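Local structure of hypothetical protein TTMA177 (Thermus thermophilus phage TMA, 2ZDJ) at residues T15-S20 / L39-G44; E50-D55 / L63-L68. The protein is of unknown function, a small phage protein of the alpha and beta class with a cystatin-like fold, in which one helix packs on an antiparallel sheet. All coordinates share one frame; numbering follows the deposited sequence.

Interaction 1: residues T15-S20 / L39-G44; sequences TLIQDS and LFVKVG
Strand 15-17 forms an edge of the antiparallel sheet in this cystatin-like fold, where it pairs with strand 38-44. Thr15 with Val41 and Ile17 with Leu39 are hydrogen-bonded pairs, and Leu16 with Phe40 is the non-hydrogen-bonded pair between them. Four backbone hydrogen bonds close the ladder. Val41 N to Thr15 O measures 2.8 Å and is nearly straight at 169°. Ile17 N also reaches Leu39 O at 2.8 Å, but from above the carbonyl plane.

Ile17, Leu39, Thr15 and Val41 share one face of the sheet. Ile17 CG1 lies anti to its carbonyl carbon and meets Val41 CG2 at 3.9 Å, the two side chains crossing at about a right angle. Ile17 CB and Leu39 CB stand abreast, 4.1 Å apart. Helix 20-30 packs on the Ile17 and Leu39 end of this face, with Val23 touching both. Asp19 is the N-cap of that helix.

Leu16 and Phe40 lie on the other face, where Phe10 stacks on the Phe40 ring. Leu16 CG is anti to the backbone N (chi1 176°), and one methyl forms a CH-pi contact over a face of Phe40: Leu16 CD1 sits 4.0 Å from the ring centroid, 17° off the normal.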
# COMPACT_ATOMS: atom_id res chain seq x y z
N THR A 15 -7.81 -0.84 1.17
CA THR A 15 -8.05 0.50 1.69
C THR A 15 -6.84 1.41 1.41
O THR A 15 -5.70 0.99 1.58
CB THR A 15 -8.33 0.46 3.19
OG1 THR A 15 -9.55 -0.24 3.42
CG2 THR A 15 -8.44 1.87 3.75
N LEU A 16 -7.11 2.63 0.96
CA LEU A 16 -6.07 3.59 0.65
C LEU A 16 -5.62 4.34 1.90
O LEU A 16 -6.44 4.77 2.70
CB LEU A 16 -6.57 4.59 -0.39
CG LEU A 16 -5.63 5.73 -0.77
CD1 LEU A 16 -4.46 5.19 -1.57
CD2 LEU A 16 -6.39 6.77 -1.60
N ILE A 17 -4.31 4.47 2.06
CA ILE A 17 -3.75 5.18 3.20
C ILE A 17 -2.87 6.29 2.62
O ILE A 17 -1.93 6.01 1.86
CB ILE A 17 -2.84 4.27 4.08
CG1 ILE A 17 -3.62 3.05 4.57
CG2 ILE A 17 -2.29 5.07 5.24
CD1 ILE A 17 -4.78 3.34 5.41
N GLN A 18 -3.18 7.53 2.96
CA GLN A 18 -2.41 8.68 2.48
C GLN A 18 -1.77 9.48 3.60
O GLN A 18 -0.80 10.18 3.38
CB GLN A 18 -3.28 9.60 1.62
CG GLN A 18 -3.59 9.05 0.24
CD GLN A 18 -4.48 9.98 -0.58
OE1 GLN A 18 -5.61 10.27 -0.20
NE2 GLN A 18 -3.97 10.44 -1.72
N ASP A 19 -2.33 9.39 4.81
CA ASP A 19 -1.76 10.14 5.92
C ASP A 19 -0.29 9.82 6.12
O ASP A 19 0.08 8.71 6.48
CB ASP A 19 -2.49 9.87 7.22
CG ASP A 19 -1.79 10.51 8.41
OD1 ASP A 19 -1.69 11.76 8.43
OD2 ASP A 19 -1.32 9.78 9.31
N SER A 20 0.55 10.83 5.88
CA SER A 20 1.99 10.71 6.02
C SER A 20 2.44 9.94 7.26
O SER A 20 3.29 9.05 7.18
CB SER A 20 2.61 12.11 6.05
OG SER A 20 4.01 12.05 6.27
N LEU A 39 -0.31 4.17 0.46
CA LEU A 39 -0.36 2.72 0.56
C LEU A 39 -1.75 2.21 0.28
O LEU A 39 -2.74 2.93 0.40
CB LEU A 39 0.05 2.28 1.96
CG LEU A 39 1.43 2.71 2.47
CD1 LEU A 39 1.56 2.34 3.93
CD2 LEU A 39 2.52 2.01 1.65
N PHE A 40 -1.81 0.95 -0.14
CA PHE A 40 -3.06 0.25 -0.37
C PHE A 40 -2.85 -0.92 0.57
O PHE A 40 -1.88 -1.68 0.44
CB PHE A 40 -3.17 -0.21 -1.82
CG PHE A 40 -3.71 0.84 -2.76
CD1 PHE A 40 -5.08 1.08 -2.83
CD2 PHE A 40 -2.86 1.57 -3.57
CE1 PHE A 40 -5.59 2.05 -3.70
CE2 PHE A 40 -3.36 2.54 -4.45
CZ PHE A 40 -4.72 2.78 -4.52
N VAL A 41 -3.73 -1.04 1.55
CA VAL A 41 -3.58 -2.11 2.51
C VAL A 41 -4.80 -3.02 2.58
O VAL A 41 -5.93 -2.57 2.44
CB VAL A 41 -3.36 -1.55 3.93
CG1 VAL A 41 -2.09 -0.72 4.00
CG2 VAL A 41 -4.55 -0.70 4.33
N LYS A 42 -4.55 -4.31 2.76
CA LYS A 42 -5.65 -5.23 2.92
C LYS A 42 -5.53 -5.66 4.37
O LYS A 42 -4.49 -6.17 4.80
CB LYS A 42 -5.54 -6.44 2.00
CG LYS A 42 -6.45 -7.60 2.44
CD LYS A 42 -7.04 -8.37 1.26
CE LYS A 42 -5.98 -8.89 0.31
NZ LYS A 42 -6.58 -9.61 -0.83
N VAL A 43 -6.58 -5.42 5.13
CA VAL A 43 -6.59 -5.77 6.53
C VAL A 43 -7.25 -7.12 6.70
O VAL A 43 -8.31 -7.38 6.12
CB VAL A 43 -7.35 -4.69 7.34
CG1 VAL A 43 -7.41 -5.09 8.81
CG2 VAL A 43 -6.64 -3.35 7.18
N GLY A 44 -6.61 -8.00 7.46
CA GLY A 44 -7.18 -9.33 7.67
C GLY A 44 -6.97 -9.85 9.08
O GLY A 44 -5.85 -9.87 9.57

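Interaction 2: residues E50-D55 / L63-L68; sequences EVWGID and LEAYRL
Strands 47-54 and 64-67 form a beta hairpin, and its two faces are built differently: Trp52 and Arg67 on one, Gly53 and Tyr66 on the other. Arg67 CB rests over the six-membered ring of Trp52, 3.6 Å from its centroid and 10° off the normal, a CH-pi contact. The Arg67 chain then bends at chi2 and chi3, which carries it along the indole. Its guanidinium plane ends 21° from the ring plane. The Glu50 carboxylate lies over one face of the guanidinium, and Glu50 CG comes within 3.2 Å of Arg67 NH1. Glu50 OE1 accepts the in-plane N-H of Trp52 NE1 at 3.0 Å with its anti lone pair, which helps to fix the indole. Tyr14 OH also bonds Glu50 OE1, and Arg67 NH1 forms a salt bridge with Lys69 OXT.

On the opposite face, Tyr66 CG takes the crowded position between backbone N and carbonyl carbon (chi1 43°). This lays the ring over Gly53, whose O lies 3.1 Å above the Tyr66 ring plane, offset toward the rim near CD1. Gly53 and Tyr66 exchange two backbone hydrogen bonds. Leu68 N adds a third, to Val51 O at 2.7 Å. At the ring's far end, Tyr66 OH donates to Asp55 OD2 from above the carboxylate plane. One water joins Asp55 N to Glu64 O.

Tyr66 OH to Asp55 OD2 is very short at 2.4 Å, which may reflect a strong, charge-assisted bond, though coordinate error could contribute. No N-H of Arg67 points at Glu50 OE1, so their attraction is probably electrostatic only.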
# COMPACT_ATOMS: atom_id res chain seq x y z
N GLU A 50 -1.90 -7.43 3.68
CA GLU A 50 -1.13 -6.99 2.54
C GLU A 50 -0.86 -5.50 2.64
O GLU A 50 -1.66 -4.74 3.21
CB GLU A 50 -1.87 -7.27 1.22
CG GLU A 50 -1.88 -8.73 0.77
CD GLU A 50 -2.71 -8.96 -0.50
OE1 GLU A 50 -2.61 -8.17 -1.47
OE2 GLU A 50 -3.45 -9.96 -0.54
N VAL A 51 0.28 -5.08 2.12
CA VAL A 51 0.64 -3.67 2.09
C VAL A 51 1.33 -3.40 0.75
O VAL A 51 2.32 -4.05 0.40
CB VAL A 51 1.58 -3.29 3.26
CG1 VAL A 51 1.96 -1.82 3.16
CG2 VAL A 51 0.87 -3.54 4.59
N TRP A 52 0.79 -2.46 -0.01
CA TRP A 52 1.36 -2.10 -1.30
C TRP A 52 1.61 -0.61 -1.34
O TRP A 52 0.85 0.17 -0.76
CB TRP A 52 0.40 -2.42 -2.43
CG TRP A 52 0.00 -3.83 -2.58
CD1 TRP A 52 -0.84 -4.54 -1.78
CD2 TRP A 52 0.34 -4.69 -3.67
NE1 TRP A 52 -1.06 -5.79 -2.30
CE2 TRP A 52 -0.35 -5.91 -3.47
CE3 TRP A 52 1.15 -4.55 -4.81
CZ2 TRP A 52 -0.25 -6.98 -4.36
CZ3 TRP A 52 1.25 -5.61 -5.70
CH2 TRP A 52 0.55 -6.82 -5.47
N GLY A 53 2.64 -0.18 -2.06
CA GLY A 53 2.87 1.24 -2.16
C GLY A 53 2.97 1.76 -3.57
O GLY A 53 3.24 1.01 -4.51
N ILE A 54 2.70 3.05 -3.73
CA ILE A 54 2.83 3.71 -5.01
C ILE A 54 3.67 4.93 -4.67
O ILE A 54 3.56 5.48 -3.57
CB ILE A 54 1.46 4.14 -5.66
CG1 ILE A 54 0.73 5.17 -4.81
CG2 ILE A 54 0.59 2.91 -5.88
CD1 ILE A 54 -0.01 4.61 -3.65
N ASP A 55 4.53 5.33 -5.59
CA ASP A 55 5.41 6.46 -5.35
C ASP A 55 4.72 7.82 -5.42
O ASP A 55 5.33 8.85 -5.11
CB ASP A 55 6.60 6.37 -6.30
CG ASP A 55 7.48 5.17 -5.99
OD1 ASP A 55 8.09 4.59 -6.91
OD2 ASP A 55 7.58 4.81 -4.79
N LEU A 63 -1.12 3.90 -12.32
CA LEU A 63 0.12 3.73 -11.57
C LEU A 63 0.32 2.28 -11.21
O LEU A 63 -0.63 1.51 -11.07
CB LEU A 63 0.09 4.57 -10.29
CG LEU A 63 0.17 6.09 -10.45
CD1 LEU A 63 0.21 6.74 -9.07
CD2 LEU A 63 1.43 6.44 -11.24
N GLU A 64 1.58 1.89 -11.06
CA GLU A 64 1.89 0.52 -10.71
C GLU A 64 2.35 0.44 -9.26
O GLU A 64 3.38 1.00 -8.89
CB GLU A 64 2.97 -0.02 -11.63
CG GLU A 64 3.06 -1.52 -11.60
CD GLU A 64 4.11 -2.06 -12.55
OE1 GLU A 64 5.32 -1.89 -12.26
OE2 GLU A 64 3.72 -2.66 -13.58
N ALA A 65 1.58 -0.27 -8.45
CA ALA A 65 1.89 -0.43 -7.04
C ALA A 65 2.83 -1.60 -6.84
O ALA A 65 2.85 -2.55 -7.63
CB ALA A 65 0.59 -0.67 -6.24
N TYR A 66 3.64 -1.51 -5.79
CA TYR A 66 4.58 -2.57 -5.47
C TYR A 66 4.29 -3.13 -4.08
O TYR A 66 4.04 -2.37 -3.15
CB TYR A 66 6.03 -2.05 -5.57
CG TYR A 66 6.27 -0.69 -4.95
CD1 TYR A 66 6.07 0.48 -5.69
CD2 TYR A 66 6.76 -0.57 -3.65
CE1 TYR A 66 6.36 1.75 -5.13
CE2 TYR A 66 7.05 0.67 -3.10
CZ TYR A 66 6.85 1.82 -3.84
OH TYR A 66 7.19 3.03 -3.28
N ARG A 67 4.29 -4.45 -3.96
CA ARG A 67 3.99 -5.13 -2.71
C ARG A 67 5.13 -5.06 -1.69
O ARG A 67 6.26 -5.42 -1.99
CB ARG A 67 3.62 -6.59 -2.99
CG ARG A 67 3.72 -7.50 -1.78
CD ARG A 67 2.38 -7.94 -1.24
NE ARG A 67 1.86 -9.11 -1.92
CZ ARG A 67 1.16 -10.08 -1.34
NH1 ARG A 67 0.90 -10.04 -0.04
NH2 ARG A 67 0.72 -11.10 -2.06
N LEU A 68 4.81 -4.63 -0.48
CA LEU A 68 5.79 -4.49 0.58
C LEU A 68 5.57 -5.54 1.66
O LEU A 68 6.45 -5.81 2.47
CB LEU A 68 5.70 -3.09 1.17
CG LEU A 68 6.05 -2.02 0.13
CD1 LEU A 68 5.77 -0.62 0.66
CD2 LEU A 68 7.53 -2.18 -0.21
O HOH W 1 4.42 3.64 -7.63

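In the fold
Interactions 1 and 2 belong to one antiparallel sheet, and their inner strands, 38-44 and 47-54, are neighbours in it. A probable backbone hydrogen bond between Phe40 O and Trp52 N joins them, as does a salt bridge between Lys42 and Glu50. Strand 15-17 is outermost, whereas 64-67 still has strand 4-6 beyond it. In interaction 1 Leu39 to Val41 are buried and Thr15 is exposed; in interaction 2 Val51 to Ile54 and Ala65 are buried, Asp55 and Glu64 exposed. Helix 20-30 packs on both. On the face of Phe40 and Trp52, Phe10 stacks on the first ring and meets the second edge-to-face. Side-chain contacts are apolar in interaction 1; interaction 2 adds polar and charged groups.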